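Local coordinates for protein carbohydrate esterase family 2 (CE2) (Chaetomium olivicolor, PDB 4XVH) that probably removes acetyl groups from xylan and related plant cell-wall polysaccharides, as a carbohydrate esterase with an SGNH-type hydrolase domain and an N-terminal beta-sandwich domain, at residues N42-I48 with V77-S83; D216-L220 with D268-Q274; Y197-W203 with H245-A249. Residues are numbered along the deposited sequence.

Interaction 1. Residues N42-I48 with V77-S83; sequences NSVDLVI and VVLRRRS
Leu46 lays its CD1 against Val77 CG1 (3.7 Å) and Leu79 CD1 (4.1 Å), both leucines with chi1 t and chi2 p; Val44 CG2 reaches Leu79 CD1 at 3.5 Å. Strand 44-48 and the 77-81 part of strand 73-81 run antiparallel (168°, axes 4.6 Å apart). Val44-Arg81, Leu46-Leu79 and Ile48-Val77 are non-hydrogen-bonded pairs. Asp45-Arg80 and Val47-Val78 are hydrogen-bonded: Asp45 N to Arg80 O 2.8 Å, Arg80 N to Asp45 O 3.0 Å, Val47 N to Val78 O 2.7 Å, Val78 N to Val47 O 2.9 Å. In this jelly-roll beta sandwich the face bearing Val44, Leu46, Ile48, Val77 and Leu79, with Arg81 at its end, turns to the other sheet, Val44 touching Ile90. Beyond the strands, hydrogen bonds run from Arg82 N to Ser43 O (2.9 Å) and Ser43 N to Ser83 OG (3.1 Å). Arg82 (m, t, p) returns NH1 to a salt bridge with Asp45 OD1 (3.0 Å); its NH2 salt-bridges Asp126. Arg81 NH1 donates to Asn42 OD1 (2.8 Å).

Interaction 2. Residues D216-L220 with D268-Q274; sequences DFGYL and DAQKTTQ
This is a helix-and-loop contact in the SGNH-hydrolase domain, where the short, weakly bonded helix 214-217 and the loop after it pack against the start of helix 270-285, at the periphery of the alpha/beta fold. The closest CA pair is Phe217-Gln270, at 7.1 Å, and the two segments bury 321 Å² in all. Ala269 takes the N-cap position, and the first helical turn follows with Thr273 N to Ala269 O at 2.9 Å and Gln274 N to Gln270 O at 2.8 Å; Thr273 OG1 also bonds to Ala269 O (2.9 Å).

Phe217 is the main apolar element. With chi1 near -92° its ring reaches the face of the helix made by Gln270, Thr273 and Gln274: Phe217 CZ lies 3.6 Å from Gln274 CA and 3.7 Å from Gln274 CB, and the ring edge meets Thr273 CG2 at 3.9 Å from Phe217 CE2. The amide of Gln274 leads away to Ser256 and Tyr231. Gln270 (chi1 m, chi2 t) extends over the loop, and its NE2 makes a weak hydrogen bond to Phe217 O at 3.0 Å while lying 3.6 Å from Tyr219 CE1, at the ring edge. Tyr219 (phi/psi -154/-26, chi1 p) directs its side chain toward the residues before the helix. There its OH donates a very short hydrogen bond to Asp268 OD2, 2.4 Å away, an oxygen that also bonds Thr265.

Interaction 3. Residues Y197-W203 with H245-A249; sequences YPFPRSW and HYPRA
An aromatic cluster of Phe199, His245 and Tyr246 joins two irregular loops of the SGNH-hydrolase domain. Phe199, in a left-handed conformation (phi/psi 51/60) with chi1 m, stacks face to face on His245: centroids 3.5 Å apart, planes at 4°, Phe199 CE2 to His245 NE2 3.4 Å. Its edge also turns toward the face of Tyr246 in an offset edge-to-face pair (centroids 5.7 Å, planes at 65°), with Phe199 CD1 3.6 Å from Tyr246 CZ. Type I turns, Pro200 to Trp203 and Tyr246 to Ala249, shape the loops. A water ties them together, bonded to Tyr197 OH (2.8 Å) and Tyr246 OH (2.6 Å) and donating to Pro200 O (2.9 Å). Trp203 CD1 lies 3.6 Å from Tyr246 OH. At the exposed rim Arg201 NH2 and Arg248 NH2, like-charged donors, approach to 3.2 Å without bonding. Residues 197-203 lead toward strand 207-211; the loop 245-249 links helix 228-243 to strand 250-254, while Trp203 bonds Asp113 of strand 111-116 through NE1.

In the fold
From the N terminus, interaction 1 closes first: it pairs strands 44-48 and 73-81 across 28 intervening residues without helix, within the beta-sandwich domain. The chain then enters the hydrolase domain, where interactions 2 and 3 cross, their segments alternating as 197-203, 216-220, 245-249 and 268-274. Interaction 3 encloses strand 207-211 and helices 214-217 and 228-243 and joins the loops before strands 207-211 and 250-254; interaction 2 spans helix 228-243 and strand 250-254 and brings helix 214-217 to helix 270-285. The centres of interactions 2 and 3 are about 33 Å apart, and interactions 1 and 2 lie on opposite sides of the chain's centre.

Interaction 1. Residues N42-I48 with V77-S83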
# COMPACT_ATOMS: atom_id res chain seq x y z
N ASN A 42 12.99 -2.15 -8.90
CA ASN A 42 12.56 -1.74 -7.56
C ASN A 42 12.91 -0.30 -7.36
O ASN A 42 13.81 0.21 -8.03
CB ASN A 42 13.26 -2.57 -6.47
CG ASN A 42 13.03 -4.04 -6.62
OD1 ASN A 42 12.03 -4.58 -6.15
ND2 ASN A 42 13.94 -4.71 -7.33
N SER A 43 12.26 0.37 -6.40
CA SER A 43 12.84 1.63 -5.93
C SER A 43 12.47 1.79 -4.48
O SER A 43 11.47 1.23 -4.03
CB SER A 43 12.38 2.85 -6.74
OG SER A 43 11.01 3.11 -6.58
N VAL A 44 13.31 2.51 -3.75
CA VAL A 44 13.13 2.69 -2.34
C VAL A 44 13.40 4.14 -2.02
O VAL A 44 14.14 4.81 -2.77
CB VAL A 44 14.12 1.80 -1.49
CG1 VAL A 44 13.92 0.31 -1.77
CG2 VAL A 44 15.56 2.22 -1.79
N ASP A 45 12.80 4.59 -0.93
CA ASP A 45 13.17 5.85 -0.26
C ASP A 45 14.13 5.54 0.87
O ASP A 45 13.82 4.68 1.70
CB ASP A 45 11.95 6.54 0.34
CG ASP A 45 11.14 7.32 -0.66
OD1 ASP A 45 11.53 7.40 -1.85
OD2 ASP A 45 10.11 7.90 -0.23
N LEU A 46 15.24 6.25 0.96
CA LEU A 46 16.12 6.12 2.13
C LEU A 46 16.07 7.45 2.87
O LEU A 46 16.43 8.50 2.29
CB LEU A 46 17.55 5.76 1.70
CG LEU A 46 18.56 5.60 2.85
CD1 LEU A 46 18.30 4.30 3.60
CD2 LEU A 46 19.97 5.65 2.29
N VAL A 47 15.60 7.44 4.12
CA VAL A 47 15.42 8.68 4.87
C VAL A 47 16.42 8.70 6.03
O VAL A 47 16.42 7.81 6.87
CB VAL A 47 13.98 8.85 5.40
CG1 VAL A 47 13.93 9.95 6.45
CG2 VAL A 47 13.01 9.16 4.22
N ILE A 48 17.29 9.71 6.03
CA ILE A 48 18.36 9.82 7.00
C ILE A 48 18.09 11.00 7.93
O ILE A 48 17.86 12.13 7.45
CB ILE A 48 19.72 10.02 6.30
CG1 ILE A 48 19.93 8.96 5.23
CG2 ILE A 48 20.88 10.00 7.31
CD1 ILE A 48 20.04 7.51 5.86
N VAL A 77 17.90 5.86 10.45
CA VAL A 77 17.75 5.40 9.08
C VAL A 77 16.39 4.72 8.93
O VAL A 77 16.04 3.81 9.70
CB VAL A 77 18.86 4.41 8.68
CG1 VAL A 77 18.68 3.97 7.27
CG2 VAL A 77 20.25 5.05 8.87
N VAL A 78 15.62 5.19 7.95
CA VAL A 78 14.37 4.53 7.56
C VAL A 78 14.39 4.25 6.07
O VAL A 78 14.57 5.17 5.26
CB VAL A 78 13.14 5.37 7.93
CG1 VAL A 78 11.82 4.72 7.42
CG2 VAL A 78 13.07 5.57 9.43
N LEU A 79 14.27 2.98 5.71
CA LEU A 79 14.17 2.54 4.33
C LEU A 79 12.77 2.05 4.03
O LEU A 79 12.27 1.16 4.74
CB LEU A 79 15.16 1.39 4.06
CG LEU A 79 15.13 0.75 2.66
CD1 LEU A 79 15.83 1.69 1.70
CD2 LEU A 79 15.83 -0.62 2.63
N ARG A 80 12.16 2.55 2.96
CA ARG A 80 10.86 2.04 2.56
C ARG A 80 10.72 1.82 1.06
O ARG A 80 11.15 2.67 0.27
CB ARG A 80 9.79 2.99 3.02
CG ARG A 80 9.41 2.74 4.48
CD ARG A 80 8.30 3.61 4.81
NE ARG A 80 7.89 3.63 6.21
CZ ARG A 80 7.12 2.72 6.80
NH1 ARG A 80 6.75 1.62 6.15
NH2 ARG A 80 6.74 2.89 8.06
N ARG A 81 10.18 0.68 0.67
CA ARG A 81 9.92 0.37 -0.71
C ARG A 81 8.88 1.31 -1.28
O ARG A 81 7.83 1.44 -0.77
CB ARG A 81 9.35 -1.03 -0.84
CG ARG A 81 10.21 -2.04 -1.52
CD ARG A 81 9.63 -3.41 -1.34
NE ARG A 81 8.86 -3.99 -2.41
CZ ARG A 81 9.29 -4.22 -3.63
NH1 ARG A 81 10.44 -3.78 -4.00
NH2 ARG A 81 8.52 -4.81 -4.48
N ARG A 82 9.17 1.86 -2.43
CA ARG A 82 8.22 2.70 -3.15
C ARG A 82 7.31 1.86 -4.06
O ARG A 82 6.19 2.29 -4.39
CB ARG A 82 8.98 3.71 -4.04
CG ARG A 82 9.82 4.73 -3.29
CD ARG A 82 10.91 5.29 -4.17
NE ARG A 82 10.42 5.96 -5.38
CZ ARG A 82 10.01 7.24 -5.42
NH1 ARG A 82 10.03 8.01 -4.34
NH2 ARG A 82 9.61 7.77 -6.58
N SER A 83 7.83 0.71 -4.50
CA SER A 83 7.25 -0.03 -5.62
C SER A 83 6.65 -1.37 -5.20
O SER A 83 6.58 -1.68 -4.00
CB SER A 83 8.32 -0.27 -6.70
OG SER A 83 9.45 -0.94 -6.16

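Interaction 2. Residues D216-L220 with D268-Q274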
# COMPACT_ATOMS: atom_id res chain seq x y z
N ASP A 216 -12.54 -4.12 -10.88
CA ASP A 216 -13.74 -4.94 -11.00
C ASP A 216 -14.73 -4.31 -11.99
O ASP A 216 -15.42 -5.01 -12.77
CB ASP A 216 -14.41 -5.10 -9.61
CG ASP A 216 -13.46 -5.68 -8.57
OD1 ASP A 216 -12.50 -4.98 -8.22
OD2 ASP A 216 -13.66 -6.83 -8.14
N PHE A 217 -14.80 -2.98 -11.95
CA PHE A 217 -15.79 -2.27 -12.76
C PHE A 217 -15.41 -2.18 -14.24
O PHE A 217 -16.26 -1.97 -15.09
CB PHE A 217 -16.03 -0.89 -12.16
CG PHE A 217 -17.18 -0.88 -11.19
CD1 PHE A 217 -17.02 -1.32 -9.88
CD2 PHE A 217 -18.42 -0.45 -11.58
CE1 PHE A 217 -18.10 -1.31 -9.00
CE2 PHE A 217 -19.50 -0.44 -10.70
CZ PHE A 217 -19.32 -0.86 -9.41
N GLY A 218 -14.14 -2.35 -14.56
CA GLY A 218 -13.75 -2.35 -15.97
C GLY A 218 -14.43 -3.46 -16.75
O GLY A 218 -14.47 -4.60 -16.27
N TYR A 219 -14.95 -3.15 -17.94
CA TYR A 219 -15.61 -4.18 -18.74
C TYR A 219 -15.58 -3.91 -20.25
O TYR A 219 -15.67 -4.86 -21.05
CB TYR A 219 -17.07 -4.35 -18.29
CG TYR A 219 -17.98 -3.24 -18.81
CD1 TYR A 219 -18.18 -2.06 -18.09
CD2 TYR A 219 -18.62 -3.38 -20.03
CE1 TYR A 219 -18.98 -1.05 -18.60
CE2 TYR A 219 -19.43 -2.39 -20.54
CZ TYR A 219 -19.61 -1.23 -19.83
OH TYR A 219 -20.42 -0.27 -20.37
N LEU A 220 -15.48 -2.64 -20.63
CA LEU A 220 -15.81 -2.22 -22.00
C LEU A 220 -15.04 -3.01 -23.05
O LEU A 220 -13.81 -3.03 -23.05
CB LEU A 220 -15.55 -0.73 -22.18
CG LEU A 220 -15.84 -0.22 -23.60
CD1 LEU A 220 -17.34 -0.16 -23.85
CD2 LEU A 220 -15.17 1.14 -23.80
N ASP A 268 -23.92 3.56 -17.48
CA ASP A 268 -23.20 2.72 -16.53
C ASP A 268 -23.16 3.34 -15.15
O ASP A 268 -23.12 2.62 -14.15
CB ASP A 268 -21.76 2.47 -17.00
CG ASP A 268 -21.66 1.40 -18.09
OD1 ASP A 268 -22.16 0.26 -17.88
OD2 ASP A 268 -21.07 1.71 -19.15
N ALA A 269 -23.13 4.68 -15.09
CA ALA A 269 -22.96 5.43 -13.83
C ALA A 269 -22.03 4.71 -12.86
O ALA A 269 -22.40 4.46 -11.71
CB ALA A 269 -24.33 5.68 -13.16
N GLN A 270 -20.83 4.38 -13.32
CA GLN A 270 -19.98 3.47 -12.55
C GLN A 270 -19.65 3.96 -11.12
O GLN A 270 -19.68 3.16 -10.15
CB GLN A 270 -18.68 3.21 -13.33
CG GLN A 270 -18.89 2.41 -14.60
CD GLN A 270 -17.61 1.76 -15.06
OE1 GLN A 270 -16.50 2.30 -14.84
NE2 GLN A 270 -17.73 0.58 -15.65
N LYS A 271 -19.37 5.25 -10.96
CA LYS A 271 -18.96 5.79 -9.66
C LYS A 271 -20.11 5.77 -8.65
O LYS A 271 -19.94 5.38 -7.50
CB LYS A 271 -18.42 7.21 -9.82
CG LYS A 271 -17.92 7.86 -8.52
CD LYS A 271 -16.89 6.98 -7.77
CE LYS A 271 -16.19 7.78 -6.65
NZ LYS A 271 -15.22 8.76 -7.22
N THR A 272 -21.27 6.23 -9.08
CA THR A 272 -22.46 6.14 -8.22
C THR A 272 -22.79 4.67 -7.92
O THR A 272 -23.09 4.33 -6.78
CB THR A 272 -23.64 6.85 -8.88
OG1 THR A 272 -23.33 8.24 -8.96
CG2 THR A 272 -24.95 6.64 -8.09
N THR A 273 -22.73 3.81 -8.93
CA THR A 273 -23.02 2.38 -8.73
C THR A 273 -22.07 1.77 -7.67
O THR A 273 -22.52 1.06 -6.76
CB THR A 273 -22.92 1.60 -10.04
OG1 THR A 273 -23.87 2.13 -10.98
CG2 THR A 273 -23.24 0.12 -9.83
N GLN A 274 -20.77 2.05 -7.79
CA GLN A 274 -19.79 1.55 -6.80
C GLN A 274 -20.05 2.14 -5.43
O GLN A 274 -19.94 1.45 -4.41
CB GLN A 274 -18.35 1.88 -7.19
CG GLN A 274 -17.32 1.20 -6.25
CD GLN A 274 -15.98 1.89 -6.23
OE1 GLN A 274 -15.87 3.08 -6.56
NE2 GLN A 274 -14.93 1.14 -5.86

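Interaction 3. Residues Y197-W203 with H245-A249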
# COMPACT_ATOMS: atom_id res chain seq x y z
N TYR A 197 0.83 -16.10 5.65
CA TYR A 197 0.87 -15.10 6.73
C TYR A 197 0.21 -15.63 8.00
O TYR A 197 -0.98 -15.94 7.99
CB TYR A 197 0.20 -13.78 6.31
CG TYR A 197 0.37 -12.64 7.32
CD1 TYR A 197 1.64 -12.22 7.75
CD2 TYR A 197 -0.74 -11.98 7.83
CE1 TYR A 197 1.79 -11.18 8.67
CE2 TYR A 197 -0.61 -10.93 8.74
CZ TYR A 197 0.66 -10.54 9.16
OH TYR A 197 0.77 -9.53 10.08
N PRO A 198 0.96 -15.70 9.12
CA PRO A 198 0.35 -16.32 10.31
C PRO A 198 -0.50 -15.35 11.13
O PRO A 198 -1.02 -15.76 12.16
CB PRO A 198 1.57 -16.80 11.11
CG PRO A 198 2.67 -15.91 10.74
CD PRO A 198 2.37 -15.36 9.33
N PHE A 199 -0.67 -14.10 10.69
CA PHE A 199 -1.40 -13.12 11.51
C PHE A 199 -0.87 -13.08 12.97
O PHE A 199 -1.60 -13.36 13.94
CB PHE A 199 -2.89 -13.44 11.45
CG PHE A 199 -3.49 -13.09 10.11
CD1 PHE A 199 -3.84 -11.77 9.82
CD2 PHE A 199 -3.62 -14.05 9.11
CE1 PHE A 199 -4.34 -11.41 8.57
CE2 PHE A 199 -4.14 -13.71 7.85
CZ PHE A 199 -4.49 -12.38 7.57
N PRO A 200 0.43 -12.76 13.13
CA PRO A 200 1.00 -12.71 14.48
C PRO A 200 0.34 -11.61 15.29
O PRO A 200 -0.02 -10.55 14.74
CB PRO A 200 2.48 -12.38 14.24
CG PRO A 200 2.43 -11.60 12.94
CD PRO A 200 1.42 -12.34 12.12
N ARG A 201 0.20 -11.86 16.58
CA ARG A 201 -0.53 -10.96 17.45
C ARG A 201 0.27 -9.69 17.75
O ARG A 201 -0.24 -8.74 18.36
CB ARG A 201 -0.89 -11.72 18.75
CG ARG A 201 -1.89 -11.00 19.67
CD ARG A 201 -3.07 -10.50 18.87
NE ARG A 201 -4.09 -9.82 19.66
CZ ARG A 201 -4.00 -8.56 20.06
NH1 ARG A 201 -2.89 -7.86 19.80
NH2 ARG A 201 -4.99 -8.00 20.76
N SER A 202 1.53 -9.68 17.33
CA SER A 202 2.35 -8.47 17.41
C SER A 202 1.81 -7.38 16.48
O SER A 202 2.10 -6.17 16.66
CB SER A 202 3.82 -8.78 17.07
OG SER A 202 3.98 -9.47 15.82
N TRP A 203 1.00 -7.78 15.50
CA TRP A 203 0.42 -6.80 14.56
C TRP A 203 -1.11 -6.92 14.63
O TRP A 203 -1.67 -7.96 14.29
CB TRP A 203 0.93 -7.03 13.12
CG TRP A 203 0.39 -6.03 12.07
CD1 TRP A 203 -0.53 -6.30 11.08
CD2 TRP A 203 0.73 -4.64 11.93
NE1 TRP A 203 -0.77 -5.15 10.34
CE2 TRP A 203 -0.01 -4.12 10.83
CE3 TRP A 203 1.60 -3.77 12.62
CZ2 TRP A 203 0.07 -2.79 10.42
CZ3 TRP A 203 1.69 -2.45 12.21
CH2 TRP A 203 0.92 -1.96 11.12
N HIS A 245 -9.42 -12.31 12.17
CA HIS A 245 -8.12 -12.03 12.78
C HIS A 245 -8.11 -10.76 13.62
O HIS A 245 -7.46 -10.70 14.65
CB HIS A 245 -7.05 -11.95 11.70
CG HIS A 245 -6.98 -13.17 10.84
ND1 HIS A 245 -6.57 -14.40 11.32
CD2 HIS A 245 -7.30 -13.36 9.54
CE1 HIS A 245 -6.62 -15.29 10.35
NE2 HIS A 245 -7.06 -14.69 9.25
N TYR A 246 -8.80 -9.74 13.14
CA TYR A 246 -8.80 -8.44 13.79
C TYR A 246 -10.23 -8.02 14.12
O TYR A 246 -10.76 -7.08 13.53
CB TYR A 246 -8.13 -7.39 12.89
CG TYR A 246 -6.77 -7.78 12.33
CD1 TYR A 246 -5.80 -8.39 13.13
CD2 TYR A 246 -6.46 -7.53 11.00
CE1 TYR A 246 -4.54 -8.74 12.59
CE2 TYR A 246 -5.23 -7.88 10.46
CZ TYR A 246 -4.27 -8.48 11.27
OH TYR A 246 -3.04 -8.81 10.71
N PRO A 247 -10.86 -8.72 15.06
CA PRO A 247 -12.29 -8.49 15.31
C PRO A 247 -12.63 -7.08 15.80
O PRO A 247 -13.77 -6.64 15.63
CB PRO A 247 -12.62 -9.51 16.41
CG PRO A 247 -11.33 -9.79 17.05
CD PRO A 247 -10.27 -9.67 16.00
N ARG A 248 -11.67 -6.39 16.41
CA ARG A 248 -11.96 -5.07 16.96
C ARG A 248 -11.64 -3.94 15.97
O ARG A 248 -11.83 -2.78 16.27
CB ARG A 248 -11.17 -4.84 18.25
CG ARG A 248 -11.52 -5.78 19.42
CD ARG A 248 -10.49 -5.64 20.56
NE ARG A 248 -9.14 -6.09 20.17
CZ ARG A 248 -8.13 -5.29 19.79
NH1 ARG A 248 -8.28 -3.97 19.73
NH2 ARG A 248 -6.95 -5.83 19.46
N ALA A 249 -11.11 -4.26 14.80
CA ALA A 249 -10.68 -3.17 13.91
C ALA A 249 -11.88 -2.42 13.34
O ALA A 249 -12.93 -3.03 13.11
CB ALA A 249 -9.83 -3.71 12.76
O HOH W 1 -1.13 -9.96 12.08